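Local coordinates for protein lactoylglutathione lyase (Pseudomonas aeruginosa, PDB 4MTS) that is a metal-binding member of the glyoxalase/bleomycin resistance/dioxygenase superfamily that holds nickel and zinc ions, at residues 8-13 with 115-120; 24-29 with 42-47. One frame throughout, in Å; residues are numbered along the deposited sequence.

Contact 1 of 2, residues 8-13 with 115-120; sequences LRVADL and DPDGYK
Two polar side chains of the loop 115-120, those of Tyr-119 and Asp-117, reach across to the backbone of 8-13. The phenol OH of Tyr-119 donates to the carbonyl O of Arg-9 at 2.6 Å, arriving in the carbonyl plane on a lone pair. Asp-117 binds farther along: Ala-11 N gives a nearly straight bond (168°) to OD1 at 2.8 Å, on the syn side of the carboxylate though somewhat out of its plane. The other oxygen, OD2, receives a water 2.5 Å away that also donates to Asp-12 O, so one carboxylate serves two backbone groups, the second through water.

Apolar contact fills in around these bonds. With CG anti to its carbonyl carbon (chi1 -65°), Tyr-119 turns its ring toward Leu-8, whose CD1 lies over one face, 4.0 Å from the centroid, in a CH-pi contact; Val-10 CG1 is 4.3 Å from Tyr-119 CE2.

Asp-115 shapes the loop itself. It opens a type I turn ending at Gly-118, whose positive phi suits glycine, and its OD1 accepts Tyr-119 N at 2.9 Å from above the carboxylate plane; OD2 is bonded to Tyr-20 in helix 13-23.

Tyrosine suits its place by offering a greasy face and a donor tip, aspartate by offering two oxygens to backbone and water. The chemistry implies a side-chain-to-backbone clamp just before helix 13-23.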
# COMPACT_ATOMS: atom_id res chain seq x y z
N LEU A 8 3.74 -6.16 1.18
CA LEU A 8 4.72 -5.95 2.24
C LEU A 8 5.40 -7.28 2.56
O LEU A 8 4.74 -8.30 2.62
CB LEU A 8 4.04 -5.45 3.52
CG LEU A 8 3.27 -4.09 3.44
CD1 LEU A 8 2.61 -3.81 4.73
CD2 LEU A 8 4.18 -2.92 3.02
N ARG A 9 6.69 -7.23 2.86
CA ARG A 9 7.46 -8.42 3.29
C ARG A 9 7.47 -8.48 4.84
O ARG A 9 7.67 -7.47 5.50
CB ARG A 9 8.88 -8.39 2.74
CG ARG A 9 8.92 -8.41 1.20
CD ARG A 9 10.35 -8.45 0.65
NE ARG A 9 10.30 -8.38 -0.82
CZ ARG A 9 10.31 -7.25 -1.51
NH1 ARG A 9 10.39 -6.08 -0.88
NH2 ARG A 9 10.19 -7.28 -2.84
N VAL A 10 7.22 -9.68 5.41
CA VAL A 10 7.11 -9.90 6.85
C VAL A 10 8.08 -10.99 7.29
O VAL A 10 8.34 -11.92 6.52
CB VAL A 10 5.64 -10.21 7.28
CG1 VAL A 10 4.72 -9.03 6.93
CG2 VAL A 10 5.13 -11.51 6.66
N ALA A 11 8.57 -10.88 8.53
CA ALA A 11 9.54 -11.83 9.08
C ALA A 11 8.86 -13.13 9.49
O ALA A 11 9.46 -14.20 9.37
CB ALA A 11 10.28 -11.21 10.27
N ASP A 12 7.63 -13.05 10.00
CA ASP A 12 6.89 -14.21 10.50
C ASP A 12 5.49 -14.06 9.98
O ASP A 12 4.76 -13.17 10.40
CB ASP A 12 6.91 -14.15 12.03
CG ASP A 12 6.19 -15.28 12.73
OD1 ASP A 12 5.25 -15.85 12.13
OD2 ASP A 12 6.43 -15.47 13.94
N LEU A 13 5.11 -14.93 9.04
CA LEU A 13 3.82 -14.78 8.39
C LEU A 13 2.67 -15.08 9.34
O LEU A 13 1.67 -14.39 9.30
CB LEU A 13 3.74 -15.59 7.08
CG LEU A 13 2.38 -15.53 6.36
CD1 LEU A 13 2.12 -14.14 5.75
CD2 LEU A 13 2.27 -16.58 5.33
N ASP A 115 2.02 -2.98 13.11
CA ASP A 115 1.87 -4.43 13.04
C ASP A 115 3.13 -5.08 13.65
O ASP A 115 4.09 -4.37 14.04
CB ASP A 115 1.61 -4.89 11.56
CG ASP A 115 2.79 -4.90 10.58
OD1 ASP A 115 3.95 -4.71 11.02
OD2 ASP A 115 2.57 -5.23 9.41
N PRO A 116 3.19 -6.42 13.77
CA PRO A 116 4.37 -7.05 14.39
C PRO A 116 5.72 -6.74 13.77
O PRO A 116 6.73 -6.72 14.47
CB PRO A 116 4.04 -8.55 14.34
CG PRO A 116 2.55 -8.59 14.37
CD PRO A 116 2.15 -7.43 13.47
N ASP A 117 5.74 -6.48 12.44
CA ASP A 117 6.96 -6.11 11.75
C ASP A 117 7.28 -4.62 11.87
O ASP A 117 8.33 -4.19 11.38
CB ASP A 117 6.89 -6.52 10.28
CG ASP A 117 6.92 -8.02 10.15
OD1 ASP A 117 8.03 -8.57 10.01
OD2 ASP A 117 5.84 -8.63 10.23
N GLY A 118 6.37 -3.84 12.44
CA GLY A 118 6.61 -2.41 12.59
C GLY A 118 6.01 -1.54 11.51
O GLY A 118 6.21 -0.32 11.54
N TYR A 119 5.26 -2.13 10.54
CA TYR A 119 4.59 -1.33 9.51
C TYR A 119 3.46 -0.58 10.15
O TYR A 119 2.75 -1.12 11.02
CB TYR A 119 4.03 -2.22 8.41
CG TYR A 119 5.09 -2.94 7.62
CD1 TYR A 119 5.93 -2.24 6.76
CD2 TYR A 119 5.23 -4.32 7.70
CE1 TYR A 119 6.90 -2.89 6.00
CE2 TYR A 119 6.19 -4.99 6.94
CZ TYR A 119 7.00 -4.27 6.07
OH TYR A 119 7.94 -4.89 5.29
N LYS A 120 3.30 0.69 9.75
CA LYS A 120 2.28 1.58 10.30
C LYS A 120 0.93 1.39 9.65
O LYS A 120 0.83 1.30 8.42
CB LYS A 120 2.72 3.06 10.09
CG LYS A 120 3.91 3.45 10.97
CD LYS A 120 4.19 4.94 10.91
CE LYS A 120 5.54 5.30 11.49
NZ LYS A 120 6.05 6.60 10.98
O HOH W 1 6.04 -10.91 11.23

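Contact 2 of 2, residues 24-29 with 42-47; sequences LDMRLL and AFVGYQ
Met-26 lays its CG over one face of the Tyr-46 ring, 3.8 Å from the centroid and offset toward the rim. Beyond CG the methionine is extended (chi2 -174°, chi3 -169°), which carries SD obliquely past the ring in a Met-aromatic contact and to 3.8 Å from Val-44 CG2. An unbranched, pliant thioether suits this slot between flat ring and branched valine. Tyr-46 starts away from 24-29, but with CG anti to its carbonyl carbon (chi1 -61°) the ring swings back, and its OH donates to Leu-24 O at 2.7 Å.

Farther along, the backbones pair antiparallel. Arg-27 and Gly-45 form a hydrogen-bonded pair, with Arg-27 N to Gly-45 O at 2.8 Å, and Leu-29 N binds Phe-43 O at 2.7 Å. Leu-28 and Val-44, a non-hydrogen-bonded pair, share a face; Leu-28 CG is anti to the backbone N, and CD1 also meets Ala-42 CB at 3.9 Å. Gly-45, with no side chain, lets Leu-29 CD1 come within 3.8 Å of its N. Arg-27 CG sits between backbone N and carbonyl carbon, the chain then extended to NE; Leu-29 CD2 lies over one guanidinium face, near its rim, and NH2 is salt-bridged to Asp-48.

The contact spans the start of strand 27-34, the end of 39-45 and the turns beside them. Helix 13-23 covers the Leu-28 and Val-44 face through Leu-17, strand 54-60 adjoins 39-45, and Ile-77 of strand 72-79 packs against Leu-24, Met-26 and Tyr-46.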
# COMPACT_ATOMS: atom_id res chain seq x y z
N LEU A 24 -7.39 -6.44 13.43
CA LEU A 24 -8.09 -5.67 12.39
C LEU A 24 -9.29 -6.32 11.71
O LEU A 24 -9.87 -5.71 10.81
CB LEU A 24 -7.10 -5.11 11.35
CG LEU A 24 -6.07 -4.11 11.91
CD1 LEU A 24 -4.92 -3.88 10.90
CD2 LEU A 24 -6.74 -2.76 12.28
N ASP A 25 -9.68 -7.54 12.11
CA ASP A 25 -10.87 -8.16 11.53
C ASP A 25 -10.83 -8.34 10.01
O ASP A 25 -11.86 -8.45 9.38
CB ASP A 25 -12.19 -7.51 12.00
CG ASP A 25 -12.37 -7.62 13.51
OD1 ASP A 25 -12.15 -8.73 14.06
OD2 ASP A 25 -12.66 -6.61 14.14
N MET A 26 -9.62 -8.42 9.43
CA MET A 26 -9.55 -8.75 8.02
C MET A 26 -9.74 -10.26 7.92
O MET A 26 -9.63 -10.97 8.93
CB MET A 26 -8.14 -8.45 7.46
CG MET A 26 -7.94 -6.96 7.22
SD MET A 26 -6.36 -6.70 6.42
CE MET A 26 -6.25 -4.87 6.56
N ARG A 27 -9.98 -10.76 6.71
CA ARG A 27 -10.02 -12.20 6.53
C ARG A 27 -8.92 -12.62 5.58
O ARG A 27 -8.41 -11.79 4.84
CB ARG A 27 -11.40 -12.73 6.11
CG ARG A 27 -11.89 -12.28 4.76
CD ARG A 27 -13.35 -12.71 4.52
NE ARG A 27 -13.95 -11.89 3.47
CZ ARG A 27 -14.01 -12.22 2.18
NH1 ARG A 27 -13.56 -13.40 1.77
NH2 ARG A 27 -14.54 -11.39 1.30
N LEU A 28 -8.51 -13.89 5.67
CA LEU A 28 -7.51 -14.41 4.74
C LEU A 28 -8.26 -14.71 3.45
O LEU A 28 -9.14 -15.60 3.40
CB LEU A 28 -6.86 -15.67 5.32
CG LEU A 28 -5.79 -16.30 4.42
CD1 LEU A 28 -4.60 -15.37 4.27
CD2 LEU A 28 -5.32 -17.68 4.99
N LEU A 29 -7.95 -13.96 2.40
CA LEU A 29 -8.61 -14.10 1.10
C LEU A 29 -8.05 -15.25 0.30
O LEU A 29 -8.82 -16.00 -0.31
CB LEU A 29 -8.54 -12.77 0.28
CG LEU A 29 -9.08 -11.52 1.01
CD1 LEU A 29 -8.75 -10.21 0.25
CD2 LEU A 29 -10.57 -11.62 1.26
N ALA A 42 0.23 -14.20 1.14
CA ALA A 42 -1.09 -14.28 1.79
C ALA A 42 -1.77 -12.94 1.49
O ALA A 42 -1.14 -11.89 1.65
CB ALA A 42 -0.94 -14.47 3.30
N PHE A 43 -3.01 -12.98 1.01
CA PHE A 43 -3.79 -11.78 0.69
C PHE A 43 -4.86 -11.68 1.78
O PHE A 43 -5.61 -12.64 2.03
CB PHE A 43 -4.39 -11.88 -0.73
CG PHE A 43 -3.35 -11.83 -1.84
CD1 PHE A 43 -2.67 -12.98 -2.23
CD2 PHE A 43 -3.11 -10.65 -2.55
CE1 PHE A 43 -1.72 -12.93 -3.27
CE2 PHE A 43 -2.15 -10.60 -3.56
CZ PHE A 43 -1.46 -11.74 -3.91
N VAL A 44 -4.90 -10.53 2.44
CA VAL A 44 -5.83 -10.25 3.54
C VAL A 44 -6.63 -9.01 3.21
O VAL A 44 -6.12 -8.11 2.52
CB VAL A 44 -5.13 -10.14 4.92
CG1 VAL A 44 -4.67 -11.51 5.41
CG2 VAL A 44 -3.93 -9.16 4.89
N GLY A 45 -7.87 -8.97 3.68
CA GLY A 45 -8.71 -7.83 3.39
C GLY A 45 -10.13 -8.01 3.87
O GLY A 45 -10.42 -8.90 4.69
N TYR A 46 -10.99 -7.12 3.41
CA TYR A 46 -12.37 -7.08 3.87
C TYR A 46 -13.37 -7.52 2.83
O TYR A 46 -14.49 -7.89 3.18
CB TYR A 46 -12.73 -5.65 4.36
CG TYR A 46 -11.87 -5.19 5.51
CD1 TYR A 46 -11.99 -5.77 6.76
CD2 TYR A 46 -10.89 -4.22 5.33
CE1 TYR A 46 -11.21 -5.35 7.84
CE2 TYR A 46 -10.07 -3.81 6.40
CZ TYR A 46 -10.23 -4.39 7.64
OH TYR A 46 -9.44 -4.01 8.71
N GLN A 47 -13.00 -7.41 1.56
CA GLN A 47 -13.85 -7.79 0.44
C GLN A 47 -13.06 -8.69 -0.47
O GLN A 47 -11.83 -8.71 -0.43
CB GLN A 47 -14.31 -6.55 -0.34
CG GLN A 47 -15.18 -5.59 0.45
CD GLN A 47 -15.27 -4.29 -0.29
OE1 GLN A 47 -15.99 -4.18 -1.29
NE2 GLN A 47 -14.48 -3.32 0.12

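The first segments of contacts 1 and 2 flank helix 13-23: 8-13 leads into it and 24-29 leaves it. The centres of the contacts are 15 Å apart, yet they touch, Leu-13 CD1 packing 3.9 Å from Ala-42 CB. Both reach the same four-stranded sheet, in which strand 54-60 stands between strands 2-9 and 39-45. That sheet carries the zinc site of His-5 and Glu-56; the side chain of Phe-43 in contact 2 is about 5 Å from a zinc ion and that of Arg-9 in contact 1 about 9 Å. The nickel site of His-74 and Glu-122 is more distant, about 13 Å from the Tyr-119 side chain and about 14 Å from that of Leu-24.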